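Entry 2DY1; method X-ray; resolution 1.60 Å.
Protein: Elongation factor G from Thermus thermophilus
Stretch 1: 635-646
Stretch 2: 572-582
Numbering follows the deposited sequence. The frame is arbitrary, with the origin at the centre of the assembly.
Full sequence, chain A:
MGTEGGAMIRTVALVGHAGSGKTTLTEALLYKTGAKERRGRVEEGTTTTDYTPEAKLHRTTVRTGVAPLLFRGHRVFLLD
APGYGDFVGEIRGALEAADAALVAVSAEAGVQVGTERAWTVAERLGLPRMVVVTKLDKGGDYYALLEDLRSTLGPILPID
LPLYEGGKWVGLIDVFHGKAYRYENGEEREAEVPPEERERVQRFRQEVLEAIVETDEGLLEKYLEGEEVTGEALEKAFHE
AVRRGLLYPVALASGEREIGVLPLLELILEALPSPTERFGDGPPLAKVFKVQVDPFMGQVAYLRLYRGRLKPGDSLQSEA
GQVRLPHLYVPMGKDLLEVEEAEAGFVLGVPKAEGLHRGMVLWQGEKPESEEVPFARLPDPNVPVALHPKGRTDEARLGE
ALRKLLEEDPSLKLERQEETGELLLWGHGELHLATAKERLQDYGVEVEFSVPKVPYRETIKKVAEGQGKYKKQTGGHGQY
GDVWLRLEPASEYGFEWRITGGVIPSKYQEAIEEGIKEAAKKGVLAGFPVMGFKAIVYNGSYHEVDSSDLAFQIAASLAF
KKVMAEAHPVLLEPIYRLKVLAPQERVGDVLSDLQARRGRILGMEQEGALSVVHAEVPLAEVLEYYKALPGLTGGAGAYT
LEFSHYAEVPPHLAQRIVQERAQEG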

# COMPACT_ATOMS: atom_id res chain seq x y z
N GLY A 635 -14.00 -12.03 -9.25
CA GLY A 635 -12.94 -11.04 -9.21
C GLY A 635 -13.41 -9.62 -8.93
O GLY A 635 -12.61 -8.69 -8.96
N ALA A 636 -14.69 -9.46 -8.66
CA ALA A 636 -15.26 -8.14 -8.39
C ALA A 636 -15.41 -7.83 -6.90
O ALA A 636 -15.63 -6.68 -6.52
CB ALA A 636 -16.62 -8.02 -9.08
N GLY A 637 -15.27 -8.86 -6.07
CA GLY A 637 -15.43 -8.66 -4.64
C GLY A 637 -14.26 -8.03 -3.90
O GLY A 637 -13.12 -8.02 -4.36
N ALA A 638 -14.57 -7.49 -2.72
CA ALA A 638 -13.60 -6.87 -1.83
C ALA A 638 -14.06 -7.24 -0.43
O ALA A 638 -15.22 -7.61 -0.24
CB ALA A 638 -13.60 -5.35 -2.02
N TYR A 639 -13.18 -7.14 0.55
CA TYR A 639 -13.56 -7.51 1.91
C TYR A 639 -12.67 -6.85 2.95
O TYR A 639 -11.57 -6.40 2.64
CB TYR A 639 -13.44 -9.03 2.08
CG TYR A 639 -12.03 -9.47 2.37
CD1 TYR A 639 -11.54 -9.52 3.68
CD2 TYR A 639 -11.13 -9.73 1.33
CE1 TYR A 639 -10.20 -9.81 3.94
CE2 TYR A 639 -9.79 -10.02 1.58
CZ TYR A 639 -9.33 -10.05 2.89
OH TYR A 639 -8.00 -10.28 3.13
N THR A 640 -13.15 -6.82 4.19
CA THR A 640 -12.38 -6.30 5.31
C THR A 640 -12.67 -7.21 6.49
O THR A 640 -13.81 -7.64 6.70
CB THR A 640 -12.80 -4.86 5.71
OG1 THR A 640 -14.14 -4.87 6.21
CG2 THR A 640 -12.69 -3.91 4.52
N LEU A 641 -11.63 -7.54 7.26
CA LEU A 641 -11.75 -8.38 8.44
C LEU A 641 -11.20 -7.59 9.62
O LEU A 641 -10.14 -6.98 9.52
CB LEU A 641 -10.95 -9.67 8.28
CG LEU A 641 -11.59 -10.85 7.55
CD1 LEU A 641 -10.54 -11.94 7.28
CD2 LEU A 641 -12.74 -11.41 8.40
N GLU A 642 -11.93 -7.59 10.73
CA GLU A 642 -11.48 -6.88 11.92
C GLU A 642 -11.87 -7.67 13.16
O GLU A 642 -12.96 -8.23 13.23
CB GLU A 642 -12.11 -5.48 12.00
CG GLU A 642 -11.65 -4.52 10.91
CD GLU A 642 -12.16 -3.10 11.13
OE1 GLU A 642 -11.76 -2.20 10.35
OE2 GLU A 642 -12.96 -2.89 12.06
N PHE A 643 -10.96 -7.72 14.13
CA PHE A 643 -11.20 -8.45 15.37
C PHE A 643 -12.43 -7.91 16.08
O PHE A 643 -12.63 -6.69 16.19
CB PHE A 643 -10.00 -8.34 16.31
CG PHE A 643 -10.22 -8.99 17.64
CD1 PHE A 643 -10.20 -10.38 17.77
CD2 PHE A 643 -10.47 -8.23 18.78
CE1 PHE A 643 -10.43 -10.99 19.00
CE2 PHE A 643 -10.70 -8.83 20.01
CZ PHE A 643 -10.68 -10.21 20.12
N SER A 644 -13.26 -8.82 16.57
CA SER A 644 -14.48 -8.45 17.27
C SER A 644 -14.41 -8.84 18.75
O SER A 644 -14.42 -7.98 19.63
CB SER A 644 -15.67 -9.15 16.62
OG SER A 644 -16.88 -8.85 17.30
N HIS A 645 -14.31 -10.13 19.02
CA HIS A 645 -14.27 -10.60 20.40
C HIS A 645 -13.95 -12.08 20.40
O HIS A 645 -13.89 -12.71 19.35
CB HIS A 645 -15.65 -10.41 21.05
CG HIS A 645 -16.72 -11.23 20.41
ND1 HIS A 645 -17.27 -10.92 19.18
CD2 HIS A 645 -17.29 -12.41 20.78
CE1 HIS A 645 -18.13 -11.86 18.83
NE2 HIS A 645 -18.15 -12.78 19.78
N TYR A 646 -13.74 -12.64 21.59
CA TYR A 646 -13.49 -14.07 21.73
C TYR A 646 -14.81 -14.72 22.10
O TYR A 646 -15.64 -14.13 22.79
CB TYR A 646 -12.46 -14.36 22.83
CG TYR A 646 -11.03 -14.38 22.34
CD1 TYR A 646 -10.31 -13.20 22.16
CD2 TYR A 646 -10.42 -15.58 22.00
CE1 TYR A 646 -9.01 -13.21 21.64
CE2 TYR A 646 -9.13 -15.62 21.48
CZ TYR A 646 -8.43 -14.43 21.30
OH TYR A 646 -7.17 -14.47 20.77
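Stretch 2 572-582: LEPIYRLKVLA

A beta bulge interrupts the pairing of the two strands at Ser644, where one carbonyl, Ile575 O, accepts from two consecutive amides, Ser644 N at 2.8 Å and His645 N at 3.2 Å. Residues 572-582 are extended throughout and run antiparallel to strand 638-646, with an angle of 139° between the N-to-C directions and a closest axis approach of 4.2 Å. Before the bulge, Ala638, Thr640 and Glu642 face Leu581, Lys579 and Arg577 in hydrogen-bonded pairs; Lys579 N to Thr640 O is 3.0 Å and Arg577 N to Glu642 O 2.6 Å. Beyond it the register has shifted by one, so that His645 pairs with Ile575, and Ile575 N reaches His645 O at 2.7 Å.

Aromatic rings pack around the bulge, against one another or against aliphatic carbons. Phe643 CA lies over the face of the Tyr576 ring, 3.6 Å from its centroid, and the edge of the Phe643 ring is directed toward that ring's face in an offset edge-to-face pair, centroids 5.7 Å apart. Ile575 CB lies over the His645 ring, 3.9 Å from its centroid, while Pro574 CB lies over one face of the Tyr646 ring, 4.2 Å from its centroid. On the N-terminal side of the bulge in stretch 1, Leu641 CD2 packs on Leu578 CB at 3.6 Å. On the face carrying Glu642 and Arg577, a salt bridge joins Glu642 OE2 to Arg577 NE at 3.4 Å, its hydrogen bond weak.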

# COMPACT_ATOMS: atom_id res chain seq x y z
N LEU A 572 -11.79 -20.80 23.93
CA LEU A 572 -12.30 -19.60 23.26
C LEU A 572 -11.54 -19.41 21.95
O LEU A 572 -10.39 -19.82 21.83
CB LEU A 572 -12.07 -18.36 24.13
CG LEU A 572 -12.69 -18.32 25.53
CD1 LEU A 572 -12.28 -17.03 26.21
CD2 LEU A 572 -14.22 -18.41 25.44
N GLU A 573 -12.20 -18.80 20.97
CA GLU A 573 -11.55 -18.54 19.68
C GLU A 573 -11.86 -17.12 19.27
O GLU A 573 -12.87 -16.55 19.66
CB GLU A 573 -12.05 -19.52 18.61
CG GLU A 573 -13.48 -19.31 18.17
CD GLU A 573 -13.90 -20.31 17.10
OE1 GLU A 573 -13.11 -20.52 16.15
OE2 GLU A 573 -15.01 -20.87 17.20
N PRO A 574 -10.97 -16.51 18.47
CA PRO A 574 -11.28 -15.14 18.09
C PRO A 574 -12.34 -15.06 16.99
O PRO A 574 -12.33 -15.85 16.04
CB PRO A 574 -9.92 -14.58 17.66
CG PRO A 574 -9.18 -15.77 17.21
CD PRO A 574 -9.57 -16.85 18.17
N ILE A 575 -13.26 -14.11 17.16
CA ILE A 575 -14.34 -13.87 16.21
C ILE A 575 -14.07 -12.52 15.55
O ILE A 575 -13.71 -11.56 16.21
CB ILE A 575 -15.71 -13.79 16.94
CG1 ILE A 575 -16.01 -15.11 17.65
CG2 ILE A 575 -16.82 -13.43 15.94
CD1 ILE A 575 -15.92 -16.34 16.76
N TYR A 576 -14.22 -12.47 14.23
CA TYR A 576 -13.97 -11.24 13.49
C TYR A 576 -15.22 -10.71 12.79
O TYR A 576 -16.15 -11.46 12.51
CB TYR A 576 -12.88 -11.47 12.43
CG TYR A 576 -11.46 -11.41 12.97
CD1 TYR A 576 -11.05 -12.24 14.01
CD2 TYR A 576 -10.54 -10.48 12.46
CE1 TYR A 576 -9.76 -12.13 14.55
CE2 TYR A 576 -9.26 -10.36 12.99
CZ TYR A 576 -8.88 -11.19 14.04
OH TYR A 576 -7.63 -11.05 14.59
N ARG A 577 -15.24 -9.40 12.57
CA ARG A 577 -16.33 -8.78 11.82
C ARG A 577 -15.88 -8.81 10.37
O ARG A 577 -14.79 -8.34 10.07
CB ARG A 577 -16.65 -7.35 12.32
CG ARG A 577 -15.53 -6.43 12.87
CD ARG A 577 -16.12 -5.03 13.12
NE ARG A 577 -15.43 -4.14 14.07
CZ ARG A 577 -15.28 -4.37 15.37
NH1 ARG A 577 -15.74 -5.48 15.91
NH2 ARG A 577 -14.71 -3.45 16.15
N LEU A 578 -16.69 -9.41 9.50
CA LEU A 578 -16.34 -9.54 8.09
C LEU A 578 -17.32 -8.80 7.19
O LEU A 578 -18.52 -9.07 7.20
CB LEU A 578 -16.29 -11.03 7.71
CG LEU A 578 -15.80 -11.55 6.34
CD1 LEU A 578 -16.96 -12.17 5.59
CD2 LEU A 578 -15.14 -10.45 5.53
N LYS A 579 -16.79 -7.85 6.42
CA LYS A 579 -17.60 -7.08 5.49
C LYS A 579 -17.23 -7.53 4.08
O LYS A 579 -16.06 -7.54 3.72
CB LYS A 579 -17.31 -5.58 5.64
CG LYS A 579 -17.69 -5.01 6.99
CD LYS A 579 -17.40 -3.51 7.07
CE LYS A 579 -17.88 -2.93 8.40
NZ LYS A 579 -17.63 -1.46 8.49
N VAL A 580 -18.23 -7.92 3.30
CA VAL A 580 -17.97 -8.37 1.94
C VAL A 580 -18.81 -7.61 0.92
O VAL A 580 -20.03 -7.54 1.03
CB VAL A 580 -18.26 -9.89 1.79
CG1 VAL A 580 -18.01 -10.33 0.35
CG2 VAL A 580 -17.37 -10.68 2.72
N LEU A 581 -18.14 -7.04 -0.08
CA LEU A 581 -18.81 -6.30 -1.14
C LEU A 581 -18.80 -7.25 -2.33
O LEU A 581 -17.73 -7.69 -2.77
CB LEU A 581 -18.02 -5.02 -1.47
CG LEU A 581 -18.68 -3.95 -2.35
CD1 LEU A 581 -19.02 -4.53 -3.71
CD2 LEU A 581 -19.93 -3.41 -1.67
N ALA A 582 -19.97 -7.57 -2.86
CA ALA A 582 -20.04 -8.49 -3.99
C ALA A 582 -21.21 -8.23 -4.93
O ALA A 582 -22.25 -7.70 -4.52
CB ALA A 582 -20.10 -9.93 -3.48
O HOH W 1 -14.87 -5.80 8.81